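Local coordinates for protein lectin (Cicer arietinum, PDB 3V6N) that shows hemagglutination activity as a plant albumin lectin of hemopexin fold, a four-bladed beta-propeller that carries calcium and sodium ions, at residues V27-A32 with D215-L220; F108-G113 with N148-N153; Y193-F198 with D205-V210. All blocks are in the same frame, centred on the assembly; numbering follows the deposited sequence.

Interaction 1 (V27-A32 with D215-L220); sequences VLLDYA and DYWPSL
Leu29, near the end of strand 25-30, and Tyr31, just beyond it, receive Trp217, which follows helix 213-216, and so the first and last blades of the four-bladed hemopexin beta-propeller meet: the two segments lie some 180 residues apart in sequence, yet they close the ring of blades. The polar link is one hydrogen bond. Trp217 NE1 donates to Tyr31 O over 2.8 Å, with an N-H...O angle of 153°. The donor lies in the carbonyl plane on a lone pair, and the oxygen sits close to the indole plane at its edge. Next along the chain, Ala32 N bonds to Asp30 OD1, an Asx turn that bends the backbone just where Tyr31 O is presented.

Ring contacts hold the indole between two neighbours. Leu29 CD2 stands over the centre of one face, 3.9 Å from the centroid of the five-membered ring and 11° off its normal, a CH-pi contact. Leu29 CG, which bears this methyl, is anti to the backbone N (chi1 -174°) and beside the carbonyl carbon. The opposite face carries Tyr216 CD2, offset toward the rim. Tyr31 CB adds to the grip, 3.6 Å from Trp217 CZ2, while the Tyr31 ring leads away to meet Phe177 edge-to-face and its OH bonds to His180 N. Tyr216 OH is likewise engaged by Tyr186 OH.

Aliphatic contacts continue the seam toward the 3-10 segment 218-220. Leu220 CD2 lies 4.2 Å from Leu29 CD1 and 4.4 Å from Val27 CG1, so one methyl serves two strand residues on the same side. The same Leu29 CD1 also approaches Ser219 OG to 3.4 Å, and that hydroxyl is satisfied by a hydrogen bond with Asp38 OD2.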
loop_
_atom_site.group_PDB
_atom_site.type_symbol
_atom_site.label_atom_id
_atom_site.label_comp_id
_atom_site.label_asym_id
_atom_site.label_seq_id
_atom_site.Cartn_x
_atom_site.Cartn_y
_atom_site.Cartn_z
ATOM N N VAL A 27 4.837 -1.562 21.061
ATOM C CA VAL A 27 4.829 -2.038 22.436
ATOM C C VAL A 27 3.380 -2.248 22.906
ATOM O O VAL A 27 2.465 -1.475 22.562
ATOM C CB VAL A 27 5.557 -1.016 23.352
ATOM C CG1 VAL A 27 5.232 -1.213 24.819
ATOM C CG2 VAL A 27 7.066 -1.102 23.139
ATOM N N LEU A 28 3.179 -3.300 23.692
ATOM C CA LEU A 28 1.942 -3.489 24.416
ATOM C C LEU A 28 2.195 -3.061 25.842
ATOM O O LEU A 28 3.068 -3.625 26.517
ATOM C CB LEU A 28 1.510 -4.961 24.393
ATOM C CG LEU A 28 0.338 -5.359 25.324
ATOM C CD1 LEU A 28 -0.889 -4.475 25.109
ATOM C CD2 LEU A 28 -0.010 -6.838 25.137
ATOM N N LEU A 29 1.422 -2.075 26.300
ATOM C CA LEU A 29 1.643 -1.483 27.612
ATOM C C LEU A 29 0.459 -1.734 28.564
ATOM O O LEU A 29 -0.700 -1.627 28.148
ATOM C CB LEU A 29 1.894 0.029 27.473
ATOM C CG LEU A 29 2.283 0.835 28.720
ATOM C CD1 LEU A 29 3.727 0.593 29.134
ATOM C CD2 LEU A 29 2.060 2.311 28.456
ATOM N N ASP A 30 0.773 -2.101 29.815
ATOM C CA ASP A 30 -0.150 -1.945 30.940
ATOM C C ASP A 30 0.063 -0.522 31.413
ATOM O O ASP A 30 1.069 -0.218 32.022
ATOM C CB ASP A 30 0.185 -2.910 32.083
ATOM C CG ASP A 30 -0.783 -2.792 33.271
ATOM O OD1 ASP A 30 -1.354 -1.705 33.549
ATOM O OD2 ASP A 30 -0.980 -3.816 33.941
ATOM N N TYR A 31 -0.872 0.364 31.113
ATOM C CA TYR A 31 -0.603 1.793 31.298
ATOM C C TYR A 31 -1.013 2.341 32.665
ATOM O O TYR A 31 -0.815 3.527 32.926
ATOM C CB TYR A 31 -1.176 2.618 30.140
ATOM C CG TYR A 31 -2.683 2.611 30.025
ATOM C CD1 TYR A 31 -3.343 1.621 29.288
ATOM C CD2 TYR A 31 -3.444 3.605 30.633
ATOM C CE1 TYR A 31 -4.715 1.616 29.178
ATOM C CE2 TYR A 31 -4.814 3.610 30.528
ATOM C CZ TYR A 31 -5.444 2.624 29.795
ATOM O OH TYR A 31 -6.808 2.653 29.686
ATOM N N ALA A 32 -1.542 1.471 33.531
ATOM C CA ALA A 32 -1.792 1.771 34.951
ATOM C C ALA A 32 -2.340 3.191 35.244
ATOM O O ALA A 32 -1.653 4.033 35.844
ATOM C CB ALA A 32 -0.537 1.494 35.761
ATOM N N ASP A 215 7.817 10.705 32.518
ATOM C CA ASP A 215 7.448 10.849 33.935
ATOM C C ASP A 215 6.203 10.015 34.299
ATOM O O ASP A 215 6.113 9.476 35.403
ATOM C CB ASP A 215 7.196 12.315 34.308
ATOM C CG ASP A 215 8.452 13.185 34.235
ATOM O OD1 ASP A 215 9.577 12.648 34.184
ATOM O OD2 ASP A 215 8.307 14.429 34.248
ATOM N N TYR A 216 5.250 9.913 33.375
ATOM C CA TYR A 216 3.995 9.194 33.630
ATOM C C TYR A 216 4.148 7.677 33.421
ATOM O O TYR A 216 3.538 6.883 34.148
ATOM C CB TYR A 216 2.894 9.766 32.733
ATOM C CG TYR A 216 1.476 9.270 32.990
ATOM C CD1 TYR A 216 0.743 9.734 34.073
ATOM C CD2 TYR A 216 0.852 8.383 32.107
ATOM C CE1 TYR A 216 -0.565 9.322 34.293
ATOM C CE2 TYR A 216 -0.450 7.945 32.327
ATOM C CZ TYR A 216 -1.153 8.424 33.423
ATOM O OH TYR A 216 -2.441 8.026 33.655
ATOM N N TRP A 217 4.954 7.289 32.431
ATOM C CA TRP A 217 5.285 5.897 32.187
ATOM C C TRP A 217 6.783 5.640 32.198
ATOM O O TRP A 217 7.400 5.517 31.121
ATOM C CB TRP A 217 4.687 5.415 30.865
ATOM C CG TRP A 217 3.178 5.406 30.824
ATOM C CD1 TRP A 217 2.303 4.893 31.779
ATOM C CD2 TRP A 217 2.315 5.914 29.747
ATOM N NE1 TRP A 217 1.002 5.063 31.391
ATOM C CE2 TRP A 217 0.934 5.654 30.175
ATOM C CE3 TRP A 217 2.540 6.532 28.516
ATOM C CZ2 TRP A 217 -0.162 6.028 29.402
ATOM C CZ3 TRP A 217 1.428 6.885 27.735
ATOM C CH2 TRP A 217 0.113 6.652 28.175
ATOM N N PRO A 218 7.392 5.532 33.409
ATOM C CA PRO A 218 8.814 5.193 33.500
ATOM C C PRO A 218 9.200 3.879 32.818
ATOM O O PRO A 218 10.358 3.714 32.428
ATOM C CB PRO A 218 9.058 5.104 35.020
ATOM C CG PRO A 218 8.053 6.043 35.606
ATOM C CD PRO A 218 6.832 5.875 34.732
ATOM N N SER A 219 8.251 2.952 32.685
ATOM C CA SER A 219 8.512 1.674 32.017
ATOM C C SER A 219 8.910 1.833 30.538
ATOM O O SER A 219 9.414 0.894 29.930
ATOM C CB SER A 219 7.309 0.725 32.150
ATOM O OG SER A 219 6.181 1.189 31.410
ATOM N N LEU A 220 8.677 3.013 29.969
ATOM C CA LEU A 220 9.104 3.320 28.603
ATOM C C LEU A 220 10.515 3.918 28.488
ATOM O O LEU A 220 10.948 4.274 27.382
ATOM C CB LEU A 220 8.106 4.260 27.920
ATOM C CG LEU A 220 6.667 3.793 27.642
ATOM C CD1 LEU A 220 5.882 4.946 27.018
ATOM C CD2 LEU A 220 6.619 2.534 26.771
#

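Interaction 2 (F108-G113 with N148-N153); sequences FPFFKG and NRLVQN
Phe110 faces Leu150 and Phe108 faces Asn148, with CA atoms 6.7 Å apart in the first pair and 6.8 Å in the second, where the 3-10 segment 109-111 comes against the start of strand 149-156. On the strand side, Asn148 (phi 63°) and Arg149 form a G1 beta bulge opposite a single residue of strand 139-144. Phe110 has the largest share of the buried surface. Leu150 CB lies over one face of its ring, 4.2 Å from the centroid and 26° off the normal, a CH-pi contact, while Phe108 CA covers the opposite face toward the rim. At the ring edge, near its plane, Phe110 CE1 comes within 3.3 Å of Asn148 O. Leu150 CD1 extends the apolar contact to Phe111 CE1 at 4.3 Å, and the Phe111 ring stacks with Phe116. The Asn148 side chain crosses Pro109 at about a right angle and lies beside the Phe108 ring. The joint ties the connection after helix 104-107 to strand 149-156, an outermost strand of the third blade. No hydrogen bond spans it, which implies that cohesion rests on dispersion and CH-pi contact, probably helped by the ring edge meeting a carbonyl oxygen.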
loop_
_atom_site.group_PDB
_atom_site.type_symbol
_atom_site.label_atom_id
_atom_site.label_comp_id
_atom_site.label_asym_id
_atom_site.label_seq_id
_atom_site.Cartn_x
_atom_site.Cartn_y
_atom_site.Cartn_z
ATOM N N PHE A 108 -13.893 5.596 3.572
ATOM C CA PHE A 108 -14.621 6.750 4.131
ATOM C C PHE A 108 -14.777 7.826 3.064
ATOM O O PHE A 108 -13.987 8.773 3.032
ATOM C CB PHE A 108 -13.870 7.368 5.325
ATOM C CG PHE A 108 -13.480 6.382 6.392
ATOM C CD1 PHE A 108 -14.434 5.847 7.256
ATOM C CD2 PHE A 108 -12.155 5.999 6.544
ATOM C CE1 PHE A 108 -14.074 4.941 8.241
ATOM C CE2 PHE A 108 -11.785 5.084 7.530
ATOM C CZ PHE A 108 -12.748 4.553 8.377
ATOM N N PRO A 109 -15.799 7.697 2.188
ATOM C CA PRO A 109 -15.937 8.611 1.042
ATOM C C PRO A 109 -16.172 10.074 1.390
ATOM O O PRO A 109 -15.884 10.951 0.574
ATOM C CB PRO A 109 -17.147 8.044 0.281
ATOM C CG PRO A 109 -17.197 6.594 0.675
ATOM C CD PRO A 109 -16.772 6.587 2.123
ATOM N N PHE A 110 -16.689 10.348 2.587
ATOM C CA PHE A 110 -16.942 11.735 3.016
ATOM C C PHE A 110 -15.640 12.533 3.163
ATOM O O PHE A 110 -15.661 13.764 3.243
ATOM C CB PHE A 110 -17.772 11.775 4.310
ATOM C CG PHE A 110 -17.347 10.761 5.350
ATOM C CD1 PHE A 110 -18.028 9.551 5.481
ATOM C CD2 PHE A 110 -16.279 11.020 6.199
ATOM C CE1 PHE A 110 -17.650 8.617 6.434
ATOM C CE2 PHE A 110 -15.895 10.094 7.156
ATOM C CZ PHE A 110 -16.577 8.890 7.277
ATOM N N PHE A 111 -14.505 11.834 3.171
ATOM C CA PHE A 111 -13.201 12.510 3.260
ATOM C C PHE A 111 -12.644 13.001 1.927
ATOM O O PHE A 111 -11.700 13.806 1.895
ATOM C CB PHE A 111 -12.172 11.642 3.999
ATOM C CG PHE A 111 -12.346 11.638 5.497
ATOM C CD1 PHE A 111 -12.789 12.788 6.168
ATOM C CD2 PHE A 111 -12.039 10.503 6.248
ATOM C CE1 PHE A 111 -12.942 12.792 7.548
ATOM C CE2 PHE A 111 -12.189 10.511 7.635
ATOM C CZ PHE A 111 -12.642 11.654 8.279
ATOM N N LYS A 112 -13.232 12.546 0.822
ATOM C CA LYS A 112 -12.776 12.982 -0.494
ATOM C C LYS A 112 -12.800 14.511 -0.579
ATOM O O LYS A 112 -13.751 15.133 -0.136
ATOM C CB LYS A 112 -13.621 12.352 -1.596
ATOM C CG LYS A 112 -13.010 12.455 -2.996
ATOM C CD LYS A 112 -14.095 12.540 -4.073
ATOM C CE LYS A 112 -15.098 11.403 -3.942
ATOM N NZ LYS A 112 -14.418 10.083 -4.100
ATOM N N GLY A 113 -11.742 15.110 -1.118
ATOM C CA GLY A 113 -11.665 16.572 -1.260
ATOM C C GLY A 113 -11.233 17.330 -0.014
ATOM O O GLY A 113 -11.176 18.576 -0.022
ATOM N N ASN A 148 -20.889 4.533 8.910
ATOM C CA ASN A 148 -19.963 5.141 7.955
ATOM C C ASN A 148 -20.390 6.588 7.607
ATOM O O ASN A 148 -20.529 6.962 6.435
ATOM C CB ASN A 148 -19.836 4.245 6.718
ATOM C CG ASN A 148 -18.546 4.455 5.963
ATOM O OD1 ASN A 148 -17.467 4.475 6.546
ATOM N ND2 ASN A 148 -18.649 4.602 4.652
ATOM N N ARG A 149 -20.603 7.391 8.642
ATOM C CA ARG A 149 -21.127 8.733 8.458
ATOM C C ARG A 149 -20.346 9.795 9.205
ATOM O O ARG A 149 -20.011 9.634 10.377
ATOM C CB ARG A 149 -22.578 8.801 8.910
ATOM C CG ARG A 149 -23.588 8.339 7.873
ATOM C CD ARG A 149 -24.949 8.133 8.515
ATOM N NE ARG A 149 -26.033 8.156 7.523
ATOM C CZ ARG A 149 -27.319 7.965 7.814
ATOM N NH1 ARG A 149 -27.690 7.722 9.063
ATOM N NH2 ARG A 149 -28.231 8.009 6.848
ATOM N N LEU A 150 -20.087 10.892 8.506
ATOM C CA LEU A 150 -19.590 12.116 9.111
ATOM C C LEU A 150 -20.717 12.762 9.913
ATOM O O LEU A 150 -21.750 13.109 9.363
ATOM C CB LEU A 150 -19.063 13.043 8.007
ATOM C CG LEU A 150 -18.332 14.339 8.342
ATOM C CD1 LEU A 150 -16.901 14.054 8.818
ATOM C CD2 LEU A 150 -18.331 15.212 7.086
ATOM N N VAL A 151 -20.512 12.902 11.218
ATOM C CA VAL A 151 -21.562 13.344 12.145
ATOM C C VAL A 151 -21.775 14.867 12.162
ATOM O O VAL A 151 -22.879 15.331 12.457
ATOM C CB VAL A 151 -21.288 12.833 13.579
ATOM C CG1 VAL A 151 -22.079 13.635 14.609
ATOM C CG2 VAL A 151 -21.601 11.341 13.684
ATOM N N GLN A 152 -20.726 15.633 11.857
ATOM C CA GLN A 152 -20.822 17.094 11.823
ATOM C C GLN A 152 -19.733 17.631 10.890
ATOM O O GLN A 152 -18.835 16.889 10.506
ATOM C CB GLN A 152 -20.648 17.674 13.245
ATOM C CG GLN A 152 -19.238 17.528 13.813
ATOM C CD GLN A 152 -19.141 17.612 15.338
ATOM O OE1 GLN A 152 -18.076 17.925 15.871
ATOM N NE2 GLN A 152 -20.231 17.317 16.042
ATOM N N ASN A 153 -19.798 18.912 10.543
ATOM C CA ASN A 153 -18.714 19.536 9.788
ATOM C C ASN A 153 -17.322 19.396 10.428
ATOM O O ASN A 153 -17.176 19.391 11.657
ATOM C CB ASN A 153 -19.029 21.011 9.550
ATOM C CG ASN A 153 -20.238 21.208 8.649
ATOM O OD1 ASN A 153 -20.727 20.263 8.013
ATOM N ND2 ASN A 153 -20.737 22.438 8.604
#

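Interaction 3 (Y193-F198 with D205-V210); sequences YARINF and DIMGGV
Arg195 N and Gly209 O are joined through one water, whose oxygen lies 2.7 Å from Arg195 N and 2.7 Å from Gly209 O; it accepts from the amide and donates to the carbonyl, bridging the backbones where no direct bond joins this pair. Further on, the contact is direct: Asn197 N donates to Ile206 O over 2.9 Å at an N-H...O angle of 162°.

Met207 also meets Arg195. Met207 SD lies 3.3 Å from the backbone Arg195 O, and Met207 CE sits over one face of the Arg195 guanidinium, offset toward the rim and nearest to NH2. The first torsion of Met207 (chi1 55°) puts CG between the backbone N and the carbonyl carbon, 3.5 Å from Arg195 O. Arg195 NH1 also has a long, weak ion pair with Glu184. Residues 205-208 are poorly ordered, with cis peptide bonds modelled before Met207 and before Gly208, so the details on that side, the bond to Ile206 O included, are less certain.

The segments run antiparallel, their end-to-end directions 161° apart. Tyr193 bonds through its backbone to Lys211 of strand 210-212, while Ala194 and Ile196 bond to strand 184-189. Two inner strands and a short, irregularly approached outermost strand are thus arranged as in the outer part of a four-stranded antiparallel blade of a hemopexin-type beta-propeller.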
loop_
_atom_site.group_PDB
_atom_site.type_symbol
_atom_site.label_atom_id
_atom_site.label_comp_id
_atom_site.label_asym_id
_atom_site.label_seq_id
_atom_site.Cartn_x
_atom_site.Cartn_y
_atom_site.Cartn_z
ATOM N N TYR A 193 2.616 14.441 26.540
ATOM C CA TYR A 193 1.262 13.929 26.519
ATOM C C TYR A 193 0.375 14.886 27.314
ATOM O O TYR A 193 0.866 15.673 28.133
ATOM C CB TYR A 193 1.189 12.515 27.138
ATOM C CG TYR A 193 1.105 12.527 28.658
ATOM C CD1 TYR A 193 2.261 12.710 29.441
ATOM C CD2 TYR A 193 -0.121 12.400 29.315
ATOM C CE1 TYR A 193 2.191 12.749 30.826
ATOM C CE2 TYR A 193 -0.193 12.433 30.704
ATOM C CZ TYR A 193 0.960 12.607 31.448
ATOM O OH TYR A 193 0.896 12.652 32.832
ATOM N N ALA A 194 -0.927 14.824 27.048
ATOM C CA ALA A 194 -1.938 15.389 27.929
ATOM C C ALA A 194 -2.999 14.333 28.168
ATOM O O ALA A 194 -3.367 13.595 27.250
ATOM C CB ALA A 194 -2.573 16.617 27.300
ATOM N N ARG A 195 -3.473 14.256 29.403
ATOM C CA ARG A 195 -4.629 13.453 29.733
ATOM C C ARG A 195 -5.802 14.417 29.789
ATOM O O ARG A 195 -5.832 15.280 30.645
ATOM C CB ARG A 195 -4.407 12.741 31.070
ATOM C CG ARG A 195 -5.510 11.785 31.503
ATOM C CD ARG A 195 -5.079 10.968 32.722
ATOM N NE ARG A 195 -4.554 11.828 33.777
ATOM C CZ ARG A 195 -5.222 12.205 34.864
ATOM N NH1 ARG A 195 -6.457 11.778 35.086
ATOM N NH2 ARG A 195 -4.641 13.002 35.746
ATOM N N ILE A 196 -6.747 14.283 28.861
ATOM C CA ILE A 196 -7.935 15.140 28.819
ATOM C C ILE A 196 -9.199 14.422 29.317
ATOM O O ILE A 196 -9.276 13.192 29.278
ATOM C CB ILE A 196 -8.173 15.724 27.405
ATOM C CG1 ILE A 196 -8.619 14.638 26.423
ATOM C CG2 ILE A 196 -6.912 16.412 26.891
ATOM C CD1 ILE A 196 -9.160 15.160 25.113
ATOM N N ASN A 197 -10.164 15.193 29.814
ATOM C CA ASN A 197 -11.514 14.695 30.117
ATOM C C ASN A 197 -12.449 15.348 29.114
ATOM O O ASN A 197 -12.401 16.570 28.917
ATOM C CB ASN A 197 -11.941 15.018 31.555
ATOM C CG ASN A 197 -13.272 14.363 31.947
ATOM O OD1 ASN A 197 -14.358 14.904 31.694
ATOM N ND2 ASN A 197 -13.193 13.202 32.583
ATOM N N PHE A 198 -13.267 14.538 28.447
ATOM C CA PHE A 198 -14.138 15.050 27.382
ATOM C C PHE A 198 -15.585 14.609 27.621
ATOM O O PHE A 198 -15.831 13.585 28.262
ATOM C CB PHE A 198 -13.630 14.636 25.972
ATOM C CG PHE A 198 -13.700 13.148 25.700
ATOM C CD1 PHE A 198 -12.695 12.294 26.140
ATOM C CD2 PHE A 198 -14.781 12.600 25.011
ATOM C CE1 PHE A 198 -12.770 10.924 25.906
ATOM C CE2 PHE A 198 -14.865 11.237 24.770
ATOM C CZ PHE A 198 -13.858 10.391 25.220
ATOM N N ASP A 205 -13.910 21.312 28.620
ATOM C CA ASP A 205 -12.610 21.817 29.083
ATOM C C ASP A 205 -11.933 20.677 29.858
ATOM O O ASP A 205 -12.395 19.531 29.800
ATOM C CB ASP A 205 -12.770 23.062 29.981
ATOM C CG ASP A 205 -11.768 24.172 29.647
ATOM O OD1 ASP A 205 -10.545 23.985 29.842
ATOM O OD2 ASP A 205 -12.217 25.250 29.204
ATOM N N ILE A 206 -10.848 21.003 30.570
ATOM C CA ILE A 206 -10.116 20.080 31.465
ATOM C C ILE A 206 -9.445 18.891 30.740
ATOM O O ILE A 206 -10.128 18.045 30.164
ATOM C CB ILE A 206 -10.994 19.597 32.659
ATOM C CG1 ILE A 206 -11.456 20.783 33.518
ATOM C CG2 ILE A 206 -10.247 18.595 33.532
ATOM C CD1 ILE A 206 -12.869 21.256 33.243
ATOM N N MET A 207 -8.112 18.818 30.750
ATOM C CA MET A 207 -7.221 19.834 31.313
ATOM C C MET A 207 -6.098 20.154 30.300
ATOM O O MET A 207 -6.152 19.684 29.162
ATOM C CB MET A 207 -6.675 19.394 32.686
ATOM C CG MET A 207 -5.976 18.042 32.733
ATOM S SD MET A 207 -7.051 16.733 33.360
ATOM C CE MET A 207 -5.836 15.596 34.023
ATOM N N GLY A 208 -5.086 20.941 30.674
ATOM C CA GLY A 208 -4.875 21.466 32.028
ATOM C C GLY A 208 -3.581 20.935 32.631
ATOM O O GLY A 208 -3.286 21.179 33.805
ATOM N N GLY A 209 -2.819 20.196 31.825
ATOM C CA GLY A 209 -1.499 19.727 32.213
ATOM C C GLY A 209 -0.769 19.018 31.085
ATOM O O GLY A 209 -0.975 17.828 30.856
ATOM N N VAL A 210 0.077 19.750 30.372
ATOM C CA VAL A 210 0.973 19.139 29.392
ATOM C C VAL A 210 2.242 18.669 30.110
ATOM O O VAL A 210 3.068 19.487 30.507
ATOM C CB VAL A 210 1.333 20.105 28.248
ATOM C CG1 VAL A 210 2.246 19.424 27.242
ATOM C CG2 VAL A 210 0.078 20.610 27.560
HETATM O O HOH W 1 -2.289 15.596 31.492
#

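Interactions 1 and 3 share the last blade and touch: Tyr216 CD1 lies 3.2 Å from Tyr193 OH, with centres 18 Å apart. Interaction 2 lies on the opposite side of the chain's centre from interaction 1, 34 Å between centres, and about 11 Å from interaction 3 at the nearest atoms. Interaction 1 closes a loop of chain within which both others are nested, in series. The calcium ion is held by Asn7, Asp65, Asp121 and Asp174. The side chains of Phe111 (interaction 2) and Tyr193 (interaction 3) are each about 14 Å from it, so both contacts are remote from direct calcium binding. The Trp217 side chain (interaction 1) is about 11 Å from the bound sodium ion.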